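Local structure of beta-lactamase (Klebsiella pneumoniae, 6KBY) at residues S73-A78 / L238-A243; N316-K321 / V358-L363. The protein probably hydrolyses beta-lactam antibiotics as a class C beta-lactamase, and here holds AMP covalently in its active site. All blocks are in the same frame, centred on the assembly; numbering follows the deposited sequence.

How the interactions relate
Both contacts are largely buried, but they lie in different layers of the fold and share no element. Interaction 1 joins two helices, 72-86 and 234-244, near the centre of the chain; it combines a ring stack with a close approach of two hydroxyls, and its first segment carries K74 of the AMP pocket. Interaction 2 sets strand 317-325 against the C-terminal helix 352-364, further out, at a partly exposed tyrosine, and is mainly apolar packing of one tryptophan. Their centres are about 15 Å apart, yet they touch: T75 CG2 of interaction 1 packs against K321 CG of interaction 2 at 3.9 Å, where helix 72-86 meets the strand.

Interaction 1 of 2, residues S73-A78 / L238-A243; sequences SKTFAA and LRYVQA
Y240 spans the gap between the two helices, its ring lying on that of F76 and its hydroxyl ending beside T75. CB leaves helix 234-244 toward helix 72-86, and with CG anti to the backbone N (chi1 -175°) the ring is carried straight across. CG is still 4.1 Å from F76 CZ. Along one side CD1 lies 3.9 Å and CE1 3.6 Å from F76 CE2; along the other CD2 lies 3.7 Å and CE2 3.5 Å from F76 CZ, and CZ is 3.6 Å from that same F76 CZ. The two rings form an offset stack with centroids 4.2 Å apart and planes at 10°: F76 CZ sits over the centre of the tyrosine ring, while Y240 CZ lies over the phenyl face nearer its rim. At the tip, OH is 2.8 Å from T75 OG1, which is at the ring edge in its plane. OG1 in turn is bonded to the backbone O of L72, at the start of helix 72-86. Around the pair, F76 also packs on L185 of helix 176-187, and T75 on W279. K74, on the far side of helix 72-86, bonds S71 and N158 in the AMP pocket, while helix 234-244 rests through L238 and Q242 on strand 34-41.

Interaction 2 of 2, residues N316-K321 / V358-L363; sequences NVWINK and VAYKIL
The indole of W318 points its six-membered ring at helix 352-364, where it meets A359, Y360 and L363. From the helix only the backbone O of A359 lies near the indole plane, a long approach at the edge, 4.2 Å from W318 CH2; from the strand's own side, N320 CG also sits at the edge in plane. The phenol of Y360 makes no stack with it, since the indole reaches the root of that residue instead: W318 CH2 is 3.8 Å from Y360 CA and 4.4 Å from its CB. The tyrosine ring projects outward from the helix, and the residue is partly exposed.

The closest side-chain contact is with L363, one helical turn beyond A359. Its CD1 methyl comes obliquely to the outer corner of the indole, 3.7 Å from W318 CH2 and 3.8 Å from W318 CZ3. CG of the tryptophan is anti to the backbone N (chi1 177°), which extends the indole away from the strand toward the helix; the two segment axes are 12.4 Å apart at their closest. Strand and helix run roughly antiparallel, at 141°. The side-chain contacts across are apolar, and the one polar atom of the indole is satisfied elsewhere: NE1 is hydrogen-bonded to the hydroxyl of Y331, which also bonds N320 OD1 and whose residue packs on A359.

V286, A333 and V335 also pack against the indole. A359, V358 and I362 rest on strand 340-346, with V358 and I362 also meeting helix 11-30. Such a C-terminal helix, laid beside the N-terminal one on a large antiparallel sheet, belongs to the alpha/beta domain of class C beta-lactamases; K321, farther along the same strand, bonds Y156 of the AMP site.

Interaction 1 of 2, residues S73-A78 / L238-A243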
loop_
_atom_site.group_PDB
_atom_site.type_symbol
_atom_site.label_atom_id
_atom_site.label_comp_id
_atom_site.label_asym_id
_atom_site.label_seq_id
_atom_site.Cartn_x
_atom_site.Cartn_y
_atom_site.Cartn_z
ATOM N N SER A 73 3.523 -1.076 0.197
ATOM C CA SER A 73 4.256 -1.526 1.369
ATOM C C SER A 73 3.857 -0.762 2.625
ATOM O O SER A 73 3.938 -1.313 3.725
ATOM C CB SER A 73 5.755 -1.356 1.129
ATOM O OG SER A 73 6.173 -2.014 -0.057
ATOM N N LYS A 74 3.444 0.500 2.484
ATOM C CA LYS A 74 3.072 1.277 3.661
ATOM C C LYS A 74 1.901 0.644 4.396
ATOM O O LYS A 74 1.794 0.770 5.624
ATOM C CB LYS A 74 2.719 2.711 3.267
ATOM C CG LYS A 74 3.858 3.477 2.609
ATOM C CD LYS A 74 3.552 4.967 2.527
ATOM C CE LYS A 74 4.795 5.784 2.208
ATOM N NZ LYS A 74 5.433 5.331 0.941
ATOM N N THR A 75 1.000 -0.026 3.667
ATOM C CA THR A 75 -0.138 -0.649 4.333
ATOM C C THR A 75 0.294 -1.837 5.181
ATOM O O THR A 75 -0.395 -2.180 6.145
ATOM C CB THR A 75 -1.233 -1.070 3.340
ATOM O OG1 THR A 75 -0.784 -2.166 2.525
ATOM C CG2 THR A 75 -1.677 0.086 2.461
ATOM N N PHE A 76 1.412 -2.481 4.832
ATOM C CA PHE A 76 1.939 -3.554 5.670
ATOM C C PHE A 76 2.546 -3.005 6.953
ATOM O O PHE A 76 2.395 -3.606 8.020
ATOM C CB PHE A 76 2.940 -4.403 4.880
ATOM C CG PHE A 76 2.303 -5.150 3.744
ATOM C CD1 PHE A 76 2.127 -4.540 2.512
ATOM C CD2 PHE A 76 1.806 -6.431 3.920
ATOM C CE1 PHE A 76 1.503 -5.206 1.470
ATOM C CE2 PHE A 76 1.179 -7.104 2.878
ATOM C CZ PHE A 76 1.030 -6.488 1.654
ATOM N N ALA A 77 3.231 -1.862 6.872
ATOM C CA ALA A 77 3.709 -1.204 8.083
ATOM C C ALA A 77 2.542 -0.848 8.996
ATOM O O ALA A 77 2.617 -1.033 10.218
ATOM C CB ALA A 77 4.523 0.042 7.722
ATOM N N ALA A 78 1.444 -0.353 8.418
ATOM C CA ALA A 78 0.260 -0.042 9.212
ATOM C C ALA A 78 -0.364 -1.300 9.797
ATOM O O ALA A 78 -0.791 -1.298 10.960
ATOM C CB ALA A 78 -0.766 0.718 8.374
ATOM N N LEU A 238 -4.181 -10.323 -3.793
ATOM C CA LEU A 238 -5.620 -10.559 -3.761
ATOM C C LEU A 238 -6.024 -11.240 -2.461
ATOM O O LEU A 238 -7.084 -10.939 -1.899
ATOM C CB LEU A 238 -6.075 -11.361 -4.977
ATOM C CG LEU A 238 -7.590 -11.345 -5.222
ATOM C CD1 LEU A 238 -8.075 -9.941 -5.574
ATOM C CD2 LEU A 238 -7.974 -12.340 -6.304
ATOM N N ARG A 239 -5.189 -12.152 -1.959
ATOM C CA ARG A 239 -5.453 -12.740 -0.649
ATOM C C ARG A 239 -5.465 -11.667 0.437
ATOM O O ARG A 239 -6.330 -11.666 1.319
ATOM C CB ARG A 239 -4.412 -13.816 -0.343
ATOM C CG ARG A 239 -4.663 -14.528 0.967
ATOM C CD ARG A 239 -3.731 -15.709 1.210
ATOM N NE ARG A 239 -3.923 -16.199 2.569
ATOM C CZ ARG A 239 -4.844 -17.091 2.917
ATOM N NH1 ARG A 239 -5.651 -17.616 2.002
ATOM N NH2 ARG A 239 -4.961 -17.460 4.186
ATOM N N TYR A 240 -4.521 -10.728 0.366
ATOM C CA TYR A 240 -4.470 -9.611 1.310
ATOM C C TYR A 240 -5.747 -8.787 1.243
ATOM O O TYR A 240 -6.285 -8.370 2.277
ATOM C CB TYR A 240 -3.268 -8.752 0.943
ATOM C CG TYR A 240 -2.891 -7.571 1.809
ATOM C CD1 TYR A 240 -2.629 -7.709 3.169
ATOM C CD2 TYR A 240 -2.681 -6.330 1.224
ATOM C CE1 TYR A 240 -2.204 -6.629 3.928
ATOM C CE2 TYR A 240 -2.259 -5.254 1.966
ATOM C CZ TYR A 240 -2.022 -5.408 3.318
ATOM O OH TYR A 240 -1.569 -4.348 4.075
ATOM N N VAL A 241 -6.244 -8.541 0.030
ATOM C CA VAL A 241 -7.497 -7.808 -0.131
ATOM C C VAL A 241 -8.659 -8.586 0.481
ATOM O O VAL A 241 -9.484 -8.030 1.216
ATOM C CB VAL A 241 -7.723 -7.482 -1.619
ATOM C CG1 VAL A 241 -9.147 -6.998 -1.866
ATOM C CG2 VAL A 241 -6.706 -6.445 -2.088
ATOM N N GLN A 242 -8.739 -9.891 0.194
ATOM C CA GLN A 242 -9.796 -10.706 0.785
ATOM C C GLN A 242 -9.713 -10.716 2.304
ATOM O O GLN A 242 -10.742 -10.668 2.990
ATOM C CB GLN A 242 -9.737 -12.133 0.239
ATOM C CG GLN A 242 -10.136 -12.258 -1.211
ATOM C CD GLN A 242 -10.691 -13.631 -1.507
ATOM O OE1 GLN A 242 -9.940 -14.597 -1.633
ATOM N NE2 GLN A 242 -12.013 -13.733 -1.582
ATOM N N ALA A 243 -8.500 -10.819 2.848
ATOM C CA ALA A 243 -8.338 -10.795 4.299
ATOM C C ALA A 243 -8.819 -9.470 4.877
ATOM O O ALA A 243 -9.442 -9.428 5.950
ATOM C CB ALA A 243 -6.867 -11.029 4.650
#

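Interaction 2 of 2, residues N316-K321 / V358-L363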
loop_
_atom_site.group_PDB
_atom_site.type_symbol
_atom_site.label_atom_id
_atom_site.label_comp_id
_atom_site.label_asym_id
_atom_site.label_seq_id
_atom_site.Cartn_x
_atom_site.Cartn_y
_atom_site.Cartn_z
ATOM N N ASN A 316 -19.291 0.604 3.585
ATOM C CA ASN A 316 -19.787 1.412 2.470
ATOM C C ASN A 316 -18.774 2.454 2.011
ATOM O O ASN A 316 -19.081 3.638 1.896
ATOM C CB ASN A 316 -21.112 2.059 2.856
ATOM C CG ASN A 316 -22.221 1.036 3.057
ATOM O OD1 ASN A 316 -22.266 0.017 2.367
ATOM N ND2 ASN A 316 -23.118 1.299 4.005
ATOM N N VAL A 317 -17.554 2.009 1.717
ATOM C CA VAL A 317 -16.464 2.892 1.329
ATOM C C VAL A 317 -15.607 2.210 0.273
ATOM O O VAL A 317 -15.588 0.984 0.145
ATOM C CB VAL A 317 -15.576 3.313 2.525
ATOM C CG1 VAL A 317 -16.352 4.178 3.510
ATOM C CG2 VAL A 317 -15.006 2.096 3.220
ATOM N N TRP A 318 -14.877 3.041 -0.477
ATOM C CA TRP A 318 -13.863 2.616 -1.434
ATOM C C TRP A 318 -12.517 2.824 -0.751
ATOM O O TRP A 318 -12.127 3.964 -0.472
ATOM C CB TRP A 318 -13.981 3.493 -2.681
ATOM C CG TRP A 318 -12.967 3.262 -3.758
ATOM C CD1 TRP A 318 -11.645 3.611 -3.744
ATOM C CD2 TRP A 318 -13.212 2.673 -5.038
ATOM N NE1 TRP A 318 -11.048 3.248 -4.933
ATOM C CE2 TRP A 318 -11.992 2.676 -5.744
ATOM C CE3 TRP A 318 -14.346 2.138 -5.655
ATOM C CZ2 TRP A 318 -11.876 2.161 -7.038
ATOM C CZ3 TRP A 318 -14.229 1.628 -6.940
ATOM C CH2 TRP A 318 -13.002 1.642 -7.614
ATOM N N ILE A 319 -11.837 1.729 -0.433
ATOM C CA ILE A 319 -10.541 1.764 0.239
ATOM C C ILE A 319 -9.472 1.494 -0.806
ATOM O O ILE A 319 -9.630 0.603 -1.653
ATOM C CB ILE A 319 -10.489 0.714 1.368
ATOM C CG1 ILE A 319 -11.672 0.896 2.324
ATOM C CG2 ILE A 319 -9.152 0.800 2.105
ATOM C CD1 ILE A 319 -11.709 -0.114 3.457
ATOM N N ASN A 320 -8.386 2.268 -0.777
ATOM C CA ASN A 320 -7.417 2.138 -1.856
ATOM C C ASN A 320 -6.025 2.581 -1.434
ATOM O O ASN A 320 -5.842 3.263 -0.420
ATOM C CB ASN A 320 -7.889 2.803 -3.164
ATOM C CG ASN A 320 -7.859 4.349 -3.172
ATOM O OD1 ASN A 320 -8.056 4.923 -4.247
ATOM N ND2 ASN A 320 -7.639 5.012 -2.035
ATOM N N LYS A 321 -5.044 2.173 -2.243
ATOM C CA LYS A 321 -3.677 2.647 -2.085
ATOM C C LYS A 321 -2.930 2.474 -3.399
ATOM O O LYS A 321 -3.005 1.417 -4.032
ATOM C CB LYS A 321 -2.946 1.882 -0.978
ATOM C CG LYS A 321 -1.557 2.447 -0.660
ATOM C CD LYS A 321 -1.625 3.782 0.089
ATOM C CE LYS A 321 -0.262 4.456 0.188
ATOM N NZ LYS A 321 0.156 5.062 -1.101
ATOM N N VAL A 358 -8.943 2.907 -14.727
ATOM C CA VAL A 358 -9.146 1.521 -15.139
ATOM C C VAL A 358 -9.795 0.714 -14.019
ATOM O O VAL A 358 -10.754 -0.033 -14.245
ATOM C CB VAL A 358 -7.818 0.907 -15.615
ATOM C CG1 VAL A 358 -7.945 -0.597 -15.759
ATOM C CG2 VAL A 358 -7.395 1.532 -16.938
ATOM N N ALA A 359 -9.298 0.874 -12.789
ATOM C CA ALA A 359 -9.879 0.149 -11.664
ATOM C C ALA A 359 -11.344 0.524 -11.460
ATOM O O ALA A 359 -12.185 -0.339 -11.182
ATOM C CB ALA A 359 -9.078 0.436 -10.396
ATOM N N TYR A 360 -11.658 1.815 -11.560
ATOM C CA TYR A 360 -13.036 2.265 -11.407
ATOM C C TYR A 360 -13.937 1.634 -12.461
ATOM O O TYR A 360 -15.036 1.157 -12.150
ATOM C CB TYR A 360 -13.068 3.794 -11.488
ATOM C CG TYR A 360 -14.458 4.377 -11.422
ATOM C CD1 TYR A 360 -15.088 4.595 -10.205
ATOM C CD2 TYR A 360 -15.142 4.711 -12.577
ATOM C CE1 TYR A 360 -16.373 5.133 -10.150
ATOM C CE2 TYR A 360 -16.414 5.241 -12.533
ATOM C CZ TYR A 360 -17.023 5.449 -11.323
ATOM O OH TYR A 360 -18.295 5.980 -11.294
ATOM N N LYS A 361 -13.482 1.611 -13.717
ATOM C CA LYS A 361 -14.284 1.003 -14.772
ATOM C C LYS A 361 -14.484 -0.485 -14.524
ATOM O O LYS A 361 -15.583 -1.014 -14.734
ATOM C CB LYS A 361 -13.630 1.247 -16.125
ATOM C CG LYS A 361 -13.696 2.693 -16.578
ATOM C CD LYS A 361 -12.877 2.872 -17.840
ATOM C CE LYS A 361 -12.969 4.278 -18.395
ATOM N NZ LYS A 361 -12.025 4.465 -19.533
ATOM N N ILE A 362 -13.439 -1.185 -14.093
ATOM C CA ILE A 362 -13.567 -2.618 -13.852
ATOM C C ILE A 362 -14.537 -2.892 -12.708
ATOM O O ILE A 362 -15.483 -3.677 -12.853
ATOM C CB ILE A 362 -12.192 -3.264 -13.616
ATOM C CG1 ILE A 362 -11.370 -3.219 -14.900
ATOM C CG2 ILE A 362 -12.363 -4.707 -13.147
ATOM C CD1 ILE A 362 -9.919 -3.599 -14.710
ATOM N N LEU A 363 -14.325 -2.258 -11.554
ATOM C CA LEU A 363 -15.213 -2.550 -10.433
ATOM C C LEU A 363 -16.650 -2.132 -10.736
ATOM O O LEU A 363 -17.599 -2.824 -10.350
ATOM C CB LEU A 363 -14.692 -1.922 -9.142
ATOM C CG LEU A 363 -13.378 -2.491 -8.578
ATOM C CD1 LEU A 363 -13.138 -1.982 -7.165
ATOM C CD2 LEU A 363 -13.333 -4.014 -8.612
#